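Local coordinates for glutamic acid/alanine-rich protein (Trypanosoma congolense, PDB 2Y44) that is a trypanosome surface protein of unestablished biochemical activity, whose elongated, largely helical ectodomain probably packs as part of the parasite's outer coat, at residues 32-43 with 173-184; 77-88 with 162-173. All coordinates share one frame; numbering follows the deposited sequence.

Contact 1. Residues 32-43 with 173-184. Unlike the reference sequence in segment 173-184: Tyr-178 (reference Ser).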
loop_
_atom_site.group_PDB
_atom_site.type_symbol
_atom_site.label_atom_id
_atom_site.label_comp_id
_atom_site.label_asym_id
_atom_site.label_seq_id
_atom_site.Cartn_x
_atom_site.Cartn_y
_atom_site.Cartn_z
ATOM N N SER A 32 13.457 2.909 -1.467
ATOM C CA SER A 32 13.612 4.071 -2.345
ATOM C C SER A 32 14.361 5.206 -1.671
ATOM O O SER A 32 15.217 5.842 -2.298
ATOM C CB SER A 32 12.265 4.599 -2.869
ATOM O OG SER A 32 11.675 3.678 -3.763
ATOM N N ALA A 33 13.988 5.532 -0.430
ATOM C CA ALA A 33 14.657 6.680 0.268
ATOM C C ALA A 33 16.119 6.368 0.581
ATOM O O ALA A 33 16.978 7.253 0.482
ATOM C CB ALA A 33 13.927 7.040 1.564
ATOM N N ARG A 34 16.398 5.091 0.839
ATOM C CA ARG A 34 17.771 4.644 1.055
ATOM C C ARG A 34 18.581 4.844 -0.212
ATOM O O ARG A 34 19.679 5.367 -0.157
ATOM C CB ARG A 34 17.833 3.172 1.531
ATOM C CG ARG A 34 19.246 2.565 1.486
ATOM C CD ARG A 34 19.174 1.033 1.488
ATOM N NE ARG A 34 18.832 0.532 0.156
ATOM C CZ ARG A 34 18.079 -0.535 -0.089
ATOM N NH1 ARG A 34 17.606 -1.277 0.909
ATOM N NH2 ARG A 34 17.831 -0.882 -1.346
ATOM N N GLU A 35 18.045 4.413 -1.346
ATOM C CA GLU A 35 18.746 4.586 -2.593
ATOM C C GLU A 35 18.918 6.059 -2.924
ATOM O O GLU A 35 19.954 6.480 -3.476
ATOM C CB GLU A 35 18.030 3.874 -3.715
ATOM C CG GLU A 35 18.019 2.350 -3.518
ATOM C CD GLU A 35 17.340 1.643 -4.664
ATOM O OE1 GLU A 35 17.767 1.866 -5.809
ATOM O OE2 GLU A 35 16.365 0.897 -4.423
ATOM N N ALA A 36 17.887 6.855 -2.634
ATOM C CA ALA A 36 17.991 8.267 -2.945
ATOM C C ALA A 36 19.095 8.924 -2.113
ATOM O O ALA A 36 19.826 9.812 -2.574
ATOM C CB ALA A 36 16.666 8.960 -2.685
ATOM N N SER A 37 19.161 8.526 -0.856
ATOM C CA SER A 37 20.164 9.051 0.039
ATOM C C SER A 37 21.570 8.636 -0.382
ATOM O O SER A 37 22.515 9.420 -0.228
ATOM C CB SER A 37 19.886 8.603 1.482
ATOM O OG SER A 37 18.707 9.227 1.934
ATOM N N GLU A 38 21.691 7.409 -0.880
ATOM C CA GLU A 38 22.993 6.949 -1.402
ATOM C C GLU A 38 23.417 7.765 -2.619
ATOM O O GLU A 38 24.606 8.133 -2.747
ATOM C CB GLU A 38 22.951 5.468 -1.728
ATOM C CG GLU A 38 22.921 4.601 -0.472
ATOM C CD GLU A 38 22.475 3.175 -0.768
ATOM O OE1 GLU A 38 22.182 2.861 -1.942
ATOM O OE2 GLU A 38 22.363 2.385 0.188
ATOM N N ALA A 39 22.450 8.132 -3.455
ATOM C CA ALA A 39 22.764 8.975 -4.630
ATOM C C ALA A 39 23.175 10.364 -4.157
ATOM O O ALA A 39 24.079 10.985 -4.742
ATOM C CB ALA A 39 21.571 9.041 -5.630
ATOM N N LYS A 40 22.453 10.900 -3.169
ATOM C CA LYS A 40 22.863 12.161 -2.552
ATOM C C LYS A 40 24.308 12.102 -2.072
ATOM O O LYS A 40 25.079 12.997 -2.347
ATOM C CB LYS A 40 21.981 12.491 -1.341
ATOM C CG LYS A 40 22.484 13.687 -0.638
ATOM C CD LYS A 40 21.675 14.015 0.589
ATOM C CE LYS A 40 22.263 15.227 1.306
ATOM N NZ LYS A 40 21.552 15.509 2.629
ATOM N N GLU A 41 24.660 11.058 -1.334
ATOM C CA GLU A 41 26.024 10.958 -0.787
ATOM C C GLU A 41 27.059 10.908 -1.916
ATOM O O GLU A 41 28.128 11.512 -1.795
ATOM C CB GLU A 41 26.185 9.712 0.090
ATOM C CG GLU A 41 27.564 9.610 0.685
ATOM C CD GLU A 41 27.637 8.656 1.867
ATOM O OE1 GLU A 41 26.694 7.849 2.051
ATOM O OE2 GLU A 41 28.626 8.739 2.631
ATOM N N ARG A 42 26.758 10.195 -2.994
ATOM C CA ARG A 42 27.666 10.150 -4.137
ATOM C C ARG A 42 27.874 11.550 -4.728
ATOM O O ARG A 42 29.009 11.939 -5.026
ATOM C CB ARG A 42 27.237 9.123 -5.200
ATOM C CG ARG A 42 27.467 7.648 -4.755
ATOM C CD ARG A 42 27.259 6.662 -5.927
ATOM N NE ARG A 42 25.898 6.713 -6.453
ATOM C CZ ARG A 42 24.865 6.047 -5.933
ATOM N NH1 ARG A 42 25.045 5.197 -4.938
ATOM N NH2 ARG A 42 23.674 6.146 -6.495
ATOM N N ALA A 43 26.792 12.308 -4.855
ATOM C CA ALA A 43 26.847 13.618 -5.478
ATOM C C ALA A 43 27.606 14.583 -4.547
ATOM O O ALA A 43 28.327 15.453 -5.012
ATOM C CB ALA A 43 25.371 14.158 -5.776
ATOM N N ALA A 173 7.846 8.109 -3.801
ATOM C CA ALA A 173 9.189 7.805 -3.342
ATOM C C ALA A 173 10.062 7.216 -4.458
ATOM O O ALA A 173 11.282 7.469 -4.500
ATOM C CB ALA A 173 9.139 6.903 -2.084
ATOM N N GLY A 174 9.436 6.496 -5.397
ATOM C CA GLY A 174 10.158 5.914 -6.534
ATOM C C GLY A 174 10.593 7.033 -7.463
ATOM O O GLY A 174 11.717 7.020 -7.976
ATOM N N GLU A 175 9.739 8.040 -7.615
ATOM C CA GLU A 175 10.080 9.219 -8.459
ATOM C C GLU A 175 11.222 10.001 -7.839
ATOM O O GLU A 175 12.128 10.460 -8.544
ATOM C CB GLU A 175 8.868 10.126 -8.680
ATOM C CG GLU A 175 9.203 11.533 -9.271
ATOM C CD GLU A 175 9.703 11.492 -10.719
ATOM O OE1 GLU A 175 9.651 10.417 -11.381
ATOM O OE2 GLU A 175 10.149 12.567 -11.207
ATOM N N ALA A 176 11.224 10.082 -6.517
ATOM C CA ALA A 176 12.254 10.819 -5.816
ATOM C C ALA A 176 13.605 10.113 -5.967
ATOM O O ALA A 176 14.598 10.757 -6.244
ATOM C CB ALA A 176 11.888 10.988 -4.332
ATOM N N LYS A 177 13.640 8.808 -5.715
ATOM C CA LYS A 177 14.842 7.989 -6.047
ATOM C C LYS A 177 15.322 8.155 -7.488
ATOM O O LYS A 177 16.523 8.362 -7.724
ATOM C CB LYS A 177 14.626 6.515 -5.706
ATOM C CG LYS A 177 15.607 5.527 -6.357
ATOM C CD LYS A 177 15.169 4.096 -6.054
ATOM C CE LYS A 177 13.931 3.668 -6.866
ATOM N NZ LYS A 177 13.145 2.602 -6.161
ATOM N N TYR A 178 14.388 8.138 -8.447
ATOM C CA TYR A 178 14.747 8.265 -9.850
ATOM C C TYR A 178 15.389 9.637 -10.159
ATOM O O TYR A 178 16.418 9.718 -10.826
ATOM C CB TYR A 178 13.509 8.015 -10.709
ATOM C CG TYR A 178 13.775 8.066 -12.199
ATOM C CD1 TYR A 178 14.477 7.039 -12.835
ATOM C CD2 TYR A 178 13.418 9.185 -12.945
ATOM C CE1 TYR A 178 14.735 7.093 -14.202
ATOM C CE2 TYR A 178 13.634 9.232 -14.320
ATOM C CZ TYR A 178 14.308 8.198 -14.931
ATOM O OH TYR A 178 14.593 8.284 -16.286
ATOM N N GLU A 179 14.812 10.711 -9.643
ATOM C CA GLU A 179 15.455 12.027 -9.806
ATOM C C GLU A 179 16.813 12.127 -9.122
ATOM O O GLU A 179 17.751 12.746 -9.671
ATOM C CB GLU A 179 14.567 13.118 -9.251
ATOM C CG GLU A 179 13.340 13.423 -10.103
ATOM C CD GLU A 179 12.661 14.689 -9.625
ATOM O OE1 GLU A 179 13.090 15.806 -10.015
ATOM O OE2 GLU A 179 11.748 14.560 -8.797
ATOM N N ALA A 180 16.937 11.492 -7.949
ATOM C CA ALA A 180 18.202 11.563 -7.177
ATOM C C ALA A 180 19.322 10.909 -7.978
ATOM O O ALA A 180 20.403 11.487 -8.171
ATOM C CB ALA A 180 18.051 10.864 -5.833
ATOM N N GLU A 181 19.004 9.745 -8.543
ATOM C CA GLU A 181 19.971 9.012 -9.340
ATOM C C GLU A 181 20.269 9.737 -10.676
ATOM O O GLU A 181 21.436 9.837 -11.085
ATOM C CB GLU A 181 19.507 7.570 -9.517
ATOM C CG GLU A 181 19.667 6.725 -8.194
ATOM C CD GLU A 181 18.997 5.344 -8.292
ATOM O OE1 GLU A 181 17.881 5.346 -8.863
ATOM O OE2 GLU A 181 19.578 4.273 -7.853
ATOM N N LYS A 182 19.262 10.365 -11.270
ATOM C CA LYS A 182 19.482 11.094 -12.521
ATOM C C LYS A 182 20.342 12.323 -12.297
ATOM O O LYS A 182 21.125 12.711 -13.179
ATOM C CB LYS A 182 18.162 11.473 -13.223
ATOM C CG LYS A 182 17.501 10.295 -13.945
ATOM C CD LYS A 182 18.404 9.753 -15.046
ATOM C CE LYS A 182 17.713 8.688 -15.857
ATOM N NZ LYS A 182 18.084 8.783 -17.298
ATOM N N ALA A 183 20.242 12.910 -11.105
ATOM C CA ALA A 183 20.993 14.130 -10.812
ATOM C C ALA A 183 22.462 13.771 -10.675
ATOM O O ALA A 183 23.319 14.486 -11.176
ATOM C CB ALA A 183 20.504 14.780 -9.533
ATOM N N GLU A 184 22.722 12.607 -10.080
ATOM C CA GLU A 184 24.069 12.184 -9.759
ATOM C C GLU A 184 24.633 11.340 -10.907
ATOM O O GLU A 184 25.448 11.804 -11.709
ATOM C CB GLU A 184 24.032 11.356 -8.467
ATOM C CG GLU A 184 25.294 11.395 -7.674
ATOM C CD GLU A 184 26.398 10.610 -8.318
ATOM O OE1 GLU A 184 26.234 9.371 -8.418
ATOM O OE2 GLU A 184 27.416 11.226 -8.726
HETATM O O HOH W 1 21.461 5.003 -5.326
#

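Contact 2. Residues 77-88 with 162-173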
loop_
_atom_site.group_PDB
_atom_site.type_symbol
_atom_site.label_atom_id
_atom_site.label_comp_id
_atom_site.label_asym_id
_atom_site.label_seq_id
_atom_site.Cartn_x
_atom_site.Cartn_y
_atom_site.Cartn_z
ATOM N N VAL A 77 8.418 10.992 2.355
ATOM C CA VAL A 77 7.488 9.921 2.014
ATOM C C VAL A 77 7.557 8.769 3.008
ATOM O O VAL A 77 6.536 8.164 3.317
ATOM C CB VAL A 77 7.674 9.387 0.592
ATOM C CG1 VAL A 77 6.552 8.410 0.212
ATOM C CG2 VAL A 77 7.753 10.529 -0.434
ATOM N N VAL A 78 8.745 8.471 3.541
ATOM C CA VAL A 78 8.865 7.387 4.518
ATOM C C VAL A 78 7.937 7.683 5.702
ATOM O O VAL A 78 7.215 6.811 6.168
ATOM C CB VAL A 78 10.320 7.230 5.010
ATOM C CG1 VAL A 78 10.388 6.251 6.190
ATOM C CG2 VAL A 78 11.191 6.742 3.867
ATOM N N SER A 79 7.987 8.917 6.173
ATOM C CA SER A 79 7.181 9.338 7.315
ATOM C C SER A 79 5.678 9.211 6.986
ATOM O O SER A 79 4.917 8.594 7.736
ATOM C CB SER A 79 7.535 10.777 7.696
ATOM O OG SER A 79 6.645 11.284 8.673
ATOM N N ASP A 80 5.298 9.672 5.798
ATOM C CA ASP A 80 3.900 9.607 5.348
ATOM C C ASP A 80 3.436 8.145 5.170
ATOM O O ASP A 80 2.340 7.770 5.578
ATOM C CB ASP A 80 3.763 10.334 3.989
ATOM C CG ASP A 80 3.739 11.857 4.103
ATOM O OD1 ASP A 80 3.544 12.416 5.202
ATOM O OD2 ASP A 80 3.956 12.508 3.058
ATOM N N ALA A 81 4.274 7.326 4.536
ATOM C CA ALA A 81 3.960 5.924 4.300
ATOM C C ALA A 81 3.669 5.163 5.612
ATOM O O ALA A 81 2.685 4.403 5.688
ATOM C CB ALA A 81 5.077 5.267 3.499
ATOM N N ARG A 82 4.510 5.367 6.641
ATOM C CA ARG A 82 4.348 4.648 7.922
ATOM C C ARG A 82 3.015 5.046 8.572
ATOM O O ARG A 82 2.303 4.216 9.158
ATOM C CB ARG A 82 5.505 4.998 8.874
ATOM C CG ARG A 82 6.780 4.274 8.487
ATOM C CD ARG A 82 7.980 4.900 9.165
ATOM N NE ARG A 82 9.128 4.006 9.024
ATOM C CZ ARG A 82 10.394 4.365 9.190
ATOM N NH1 ARG A 82 10.708 5.599 9.560
ATOM N NH2 ARG A 82 11.352 3.469 8.985
ATOM N N LYS A 83 2.639 6.292 8.387
ATOM C CA LYS A 83 1.376 6.790 8.944
ATOM C C LYS A 83 0.216 6.195 8.163
ATOM O O LYS A 83 -0.765 5.736 8.740
ATOM C CB LYS A 83 1.328 8.305 8.865
ATOM C CG LYS A 83 2.269 9.021 9.852
ATOM C CD LYS A 83 2.299 10.527 9.551
ATOM C CE LYS A 83 3.273 11.286 10.464
ATOM N NZ LYS A 83 3.285 12.770 10.097
ATOM N N HIS A 84 0.308 6.243 6.839
ATOM C CA HIS A 84 -0.744 5.668 5.991
ATOM C C HIS A 84 -0.939 4.182 6.234
ATOM O O HIS A 84 -2.048 3.704 6.289
ATOM C CB HIS A 84 -0.450 5.929 4.531
ATOM C CG HIS A 84 -0.425 7.384 4.181
ATOM N ND1 HIS A 84 0.272 7.882 3.101
ATOM C CD2 HIS A 84 -1.007 8.448 4.777
ATOM C CE1 HIS A 84 0.069 9.183 3.015
ATOM N NE2 HIS A 84 -0.671 9.558 4.044
ATOM N N ALA A 85 0.153 3.478 6.467
ATOM C CA ALA A 85 0.079 2.043 6.703
ATOM C C ALA A 85 -0.610 1.762 8.045
ATOM O O ALA A 85 -1.466 0.860 8.126
ATOM C CB ALA A 85 1.488 1.467 6.692
ATOM N N ALA A 86 -0.201 2.487 9.085
ATOM C CA ALA A 86 -0.762 2.239 10.440
ATOM C C ALA A 86 -2.244 2.694 10.473
ATOM O O ALA A 86 -3.073 2.064 11.151
ATOM C CB ALA A 86 0.033 2.925 11.487
ATOM N N ASP A 87 -2.571 3.770 9.764
ATOM C CA ASP A 87 -3.978 4.202 9.689
ATOM C C ASP A 87 -4.815 3.094 9.033
ATOM O O ASP A 87 -5.923 2.754 9.478
ATOM C CB ASP A 87 -4.142 5.470 8.833
ATOM C CG ASP A 87 -3.613 6.747 9.495
ATOM O OD1 ASP A 87 -3.291 6.768 10.699
ATOM O OD2 ASP A 87 -3.533 7.761 8.772
ATOM N N LEU A 88 -4.314 2.550 7.930
ATOM C CA LEU A 88 -5.112 1.580 7.187
ATOM C C LEU A 88 -5.273 0.255 7.965
ATOM O O LEU A 88 -6.365 -0.317 8.046
ATOM C CB LEU A 88 -4.458 1.301 5.825
ATOM C CG LEU A 88 -5.084 0.180 5.013
ATOM C CD1 LEU A 88 -6.552 0.526 4.664
ATOM C CD2 LEU A 88 -4.289 -0.061 3.720
ATOM N N GLY A 162 -7.358 4.268 1.496
ATOM C CA GLY A 162 -6.112 4.139 2.273
ATOM C C GLY A 162 -5.048 3.412 1.471
ATOM O O GLY A 162 -3.831 3.749 1.538
ATOM N N LEU A 163 -5.481 2.413 0.701
ATOM C CA LEU A 163 -4.543 1.677 -0.152
ATOM C C LEU A 163 -4.039 2.536 -1.318
ATOM O O LEU A 163 -2.851 2.499 -1.637
ATOM C CB LEU A 163 -5.146 0.352 -0.662
ATOM C CG LEU A 163 -4.176 -0.713 -1.208
ATOM C CD1 LEU A 163 -2.987 -0.892 -0.289
ATOM C CD2 LEU A 163 -4.856 -2.063 -1.407
ATOM N N LYS A 164 -4.924 3.326 -1.932
ATOM C CA LYS A 164 -4.476 4.289 -2.952
ATOM C C LYS A 164 -3.391 5.245 -2.402
ATOM O O LYS A 164 -2.448 5.628 -3.134
ATOM C CB LYS A 164 -5.652 5.128 -3.477
ATOM C CG LYS A 164 -6.521 4.375 -4.471
ATOM C CD LYS A 164 -7.629 5.266 -4.968
ATOM C CE LYS A 164 -8.341 4.630 -6.161
ATOM N NZ LYS A 164 -9.588 5.362 -6.528
ATOM N N SER A 165 -3.553 5.665 -1.151
ATOM C CA SER A 165 -2.552 6.560 -0.509
ATOM C C SER A 165 -1.220 5.868 -0.494
ATOM O O SER A 165 -0.201 6.495 -0.781
ATOM C CB SER A 165 -2.924 6.970 0.914
ATOM O OG SER A 165 -4.004 7.880 0.916
ATOM N N LEU A 166 -1.207 4.587 -0.085
ATOM C CA LEU A 166 0.088 3.886 0.027
ATOM C C LEU A 166 0.669 3.647 -1.363
ATOM O O LEU A 166 1.883 3.744 -1.568
ATOM C CB LEU A 166 -0.100 2.526 0.716
ATOM C CG LEU A 166 -0.238 2.664 2.218
ATOM C CD1 LEU A 166 -0.888 1.399 2.802
ATOM C CD2 LEU A 166 1.164 2.954 2.841
ATOM N N GLU A 167 -0.207 3.408 -2.341
ATOM C CA GLU A 167 0.242 3.222 -3.736
ATOM C C GLU A 167 0.831 4.522 -4.250
ATOM O O GLU A 167 1.861 4.505 -4.916
ATOM C CB GLU A 167 -0.904 2.746 -4.647
ATOM C CG GLU A 167 -1.272 1.279 -4.433
ATOM C CD GLU A 167 -2.681 0.946 -4.918
ATOM O OE1 GLU A 167 -3.395 1.861 -5.396
ATOM O OE2 GLU A 167 -3.063 -0.239 -4.802
ATOM N N ASP A 168 0.225 5.648 -3.880
ATOM C CA ASP A 168 0.782 6.956 -4.279
ATOM C C ASP A 168 2.100 7.178 -3.559
ATOM O O ASP A 168 3.074 7.643 -4.137
ATOM C CB ASP A 168 -0.152 8.107 -3.953
ATOM C CG ASP A 168 0.318 9.429 -4.560
ATOM O OD1 ASP A 168 0.493 9.495 -5.801
ATOM O OD2 ASP A 168 0.573 10.378 -3.796
ATOM N N ASP A 169 2.152 6.809 -2.287
ATOM C CA ASP A 169 3.420 6.912 -1.566
ATOM C C ASP A 169 4.559 6.155 -2.284
ATOM O O ASP A 169 5.658 6.718 -2.481
ATOM C CB ASP A 169 3.265 6.318 -0.174
ATOM C CG ASP A 169 2.392 7.120 0.719
ATOM O OD1 ASP A 169 2.180 8.328 0.465
ATOM O OD2 ASP A 169 2.009 6.529 1.731
ATOM N N VAL A 170 4.304 4.903 -2.679
ATOM C CA VAL A 170 5.270 4.098 -3.423
ATOM C C VAL A 170 5.749 4.821 -4.698
ATOM O O VAL A 170 6.956 5.044 -4.862
ATOM C CB VAL A 170 4.740 2.665 -3.725
ATOM C CG1 VAL A 170 5.648 1.918 -4.699
ATOM C CG2 VAL A 170 4.596 1.873 -2.379
ATOM N N ARG A 171 4.799 5.318 -5.493
ATOM C CA ARG A 171 5.154 6.066 -6.690
ATOM C C ARG A 171 6.011 7.311 -6.375
ATOM O O ARG A 171 7.000 7.606 -7.091
ATOM C CB ARG A 171 3.888 6.468 -7.476
ATOM C CG ARG A 171 3.199 5.264 -8.147
ATOM C CD ARG A 171 2.078 5.718 -9.108
ATOM N NE ARG A 171 1.137 6.644 -8.496
ATOM C CZ ARG A 171 0.007 6.300 -7.878
ATOM N NH1 ARG A 171 -0.372 5.021 -7.794
ATOM N NH2 ARG A 171 -0.769 7.261 -7.377
ATOM N N THR A 172 5.542 8.108 -5.421
ATOM C CA THR A 172 6.194 9.369 -5.058
ATOM C C THR A 172 7.640 9.155 -4.585
ATOM O O THR A 172 8.565 9.845 -5.048
ATOM C CB THR A 172 5.366 10.071 -3.980
ATOM O OG1 THR A 172 4.074 10.363 -4.532
ATOM C CG2 THR A 172 6.018 11.355 -3.506
ATOM N N ALA A 173 7.846 8.109 -3.801
ATOM C CA ALA A 173 9.189 7.805 -3.342
ATOM C C ALA A 173 10.062 7.216 -4.458
ATOM O O ALA A 173 11.282 7.469 -4.500
ATOM C CB ALA A 173 9.139 6.903 -2.084
#

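Contact 1. Residues 32-43 with 173-184
Ala-36 and Lys-177 bring their CA atoms to 4.4 Å from each other, remarkably near for two neighbouring helices, and segments 32-43 and 173-184 achieve this while running in the same direction. Close packing of this kind rests on small side chains. The axes come within 8.3 Å and are inclined by 18°, with the methyl of Ala-36 against the backbone of Lys-177. CB of Ala-180 lies 3.9 Å from CB of Ala-36 and also meets the methyl of Ala-39, which extends the seam toward the C-terminal ends.

Longer chains flank this seam. With CG anti to the backbone N (chi1 163°), Lys-177 runs its methylenes past Glu-35 and then bends at chi3, which brings NZ into a 3.0 Å hydrogen bond with OG of Ser-32. Glu-35 lies obliquely across the lysine, its OE1 3.4 Å from CD of Lys-177, so the aliphatic part takes the contact while the opposite charges stay just beyond salt-bridge range. The same OE1 comes within 3.6 Å of OE2 of Glu-181, a pairing of like charges that may raise the proton affinity of one carboxylate. A water beside them donates to OE2 of Glu-181 and to the backbone O of Glu-35, and accepts from NH2 of Arg-42.

Farther along, Glu-184 bends at chi2, resting CG 3.4 Å from CB of Ala-43 and presenting OE1 to the guanidinium edge of Arg-42. The resulting salt bridge is modest: NE of Arg-42 reaches OE1 of Glu-184 at 3.3 Å, a weak bond bent to 147°. On its other side, segment 32-43 packs through Ala-33 and Lys-40 against helix 57-107. Alanine-lined and edged by charge, this is a parallel helix pair within an elongated helical bundle, in which nearly all of segment 32-43 falls in a predicted coiled coil.

Contact 2. Residues 77-88 with 162-173
Asp-169 and Leu-166 are the two bumps that helix segment 162-173 presses into segment 77-88, and the hollows that receive them follow one another along the surface. The two segments run nearly antiparallel, at 160°, their axes 9.3 Å apart at the closest approach.

Leu-166 enters the hollow bounded by Ala-81, His-84, Ala-85 and Leu-88. Its two methyls divide the work: CD2 settles 3.5 Å from the backbone O of Ala-81 and against CB of His-84, while CD1 meets CD2 of Leu-88 at 3.8 Å. Leu-88 in turn stretches across the helix gap, its CD2 near the backbone where Gly-162 joins Leu-163, while its CD1 lies where a side chain on Gly-162 would crowd it.

One turn on, Asp-169 fills the hollow among Val-77, Asp-80, Ala-81 and His-84. This bump is polar and buried, and the histidine answers it: ND1 of His-84 donates to OD2 of Asp-169 over 2.6 Å, nearly straight at 167°, and OD2 accepts on its syn lone pair. Ring and carboxylate lie only 9° from coplanar. The ring is itself held between layers, with the backbone O of Asp-80 toward the rim of one face and CB of Ser-165 over the other in a CH-pi contact, 4.2 Å from the ring centroid.

At the far end Val-77 adds simple packing. Its CG1 branch, placed opposite the backbone N, nestles 3.3 Å from the backbone O of Asp-169 and beside CB of Ala-173; the CG2 branch abuts CG2 of Thr-172 at 3.6 Å. Helix 18-53 covers a further side, where Ser-22 touches both Leu-88 and Leu-166. Leu-166 and Asp-169, each seated among four residues of the partner, make this knobs-into-holes packing, the hallmark of coiled coils, met here in an antiparallel pair within a helical bundle.

In the fold
From the N terminus, the chain passes through helix 2-16 and enters helix 18-53, which supplies the first half of contact 1. It turns back into helix 57-107, where segment 77-88 opens contact 2. The short helices 113-120 and 131-144 follow before helix 149-183 returns to close contact 2 first, through 162-173, and contact 1 afterwards, through 173-184. Contact 2 is thus nested inside the loop closed by contact 1, and Ala-173 belongs to both. Direct packing of Ala-33 on Val-78 joins the first two long helices, so the three form one bundle, with helix 149-183 roughly parallel to helix 18-53 and roughly antiparallel to helix 57-107 where they meet.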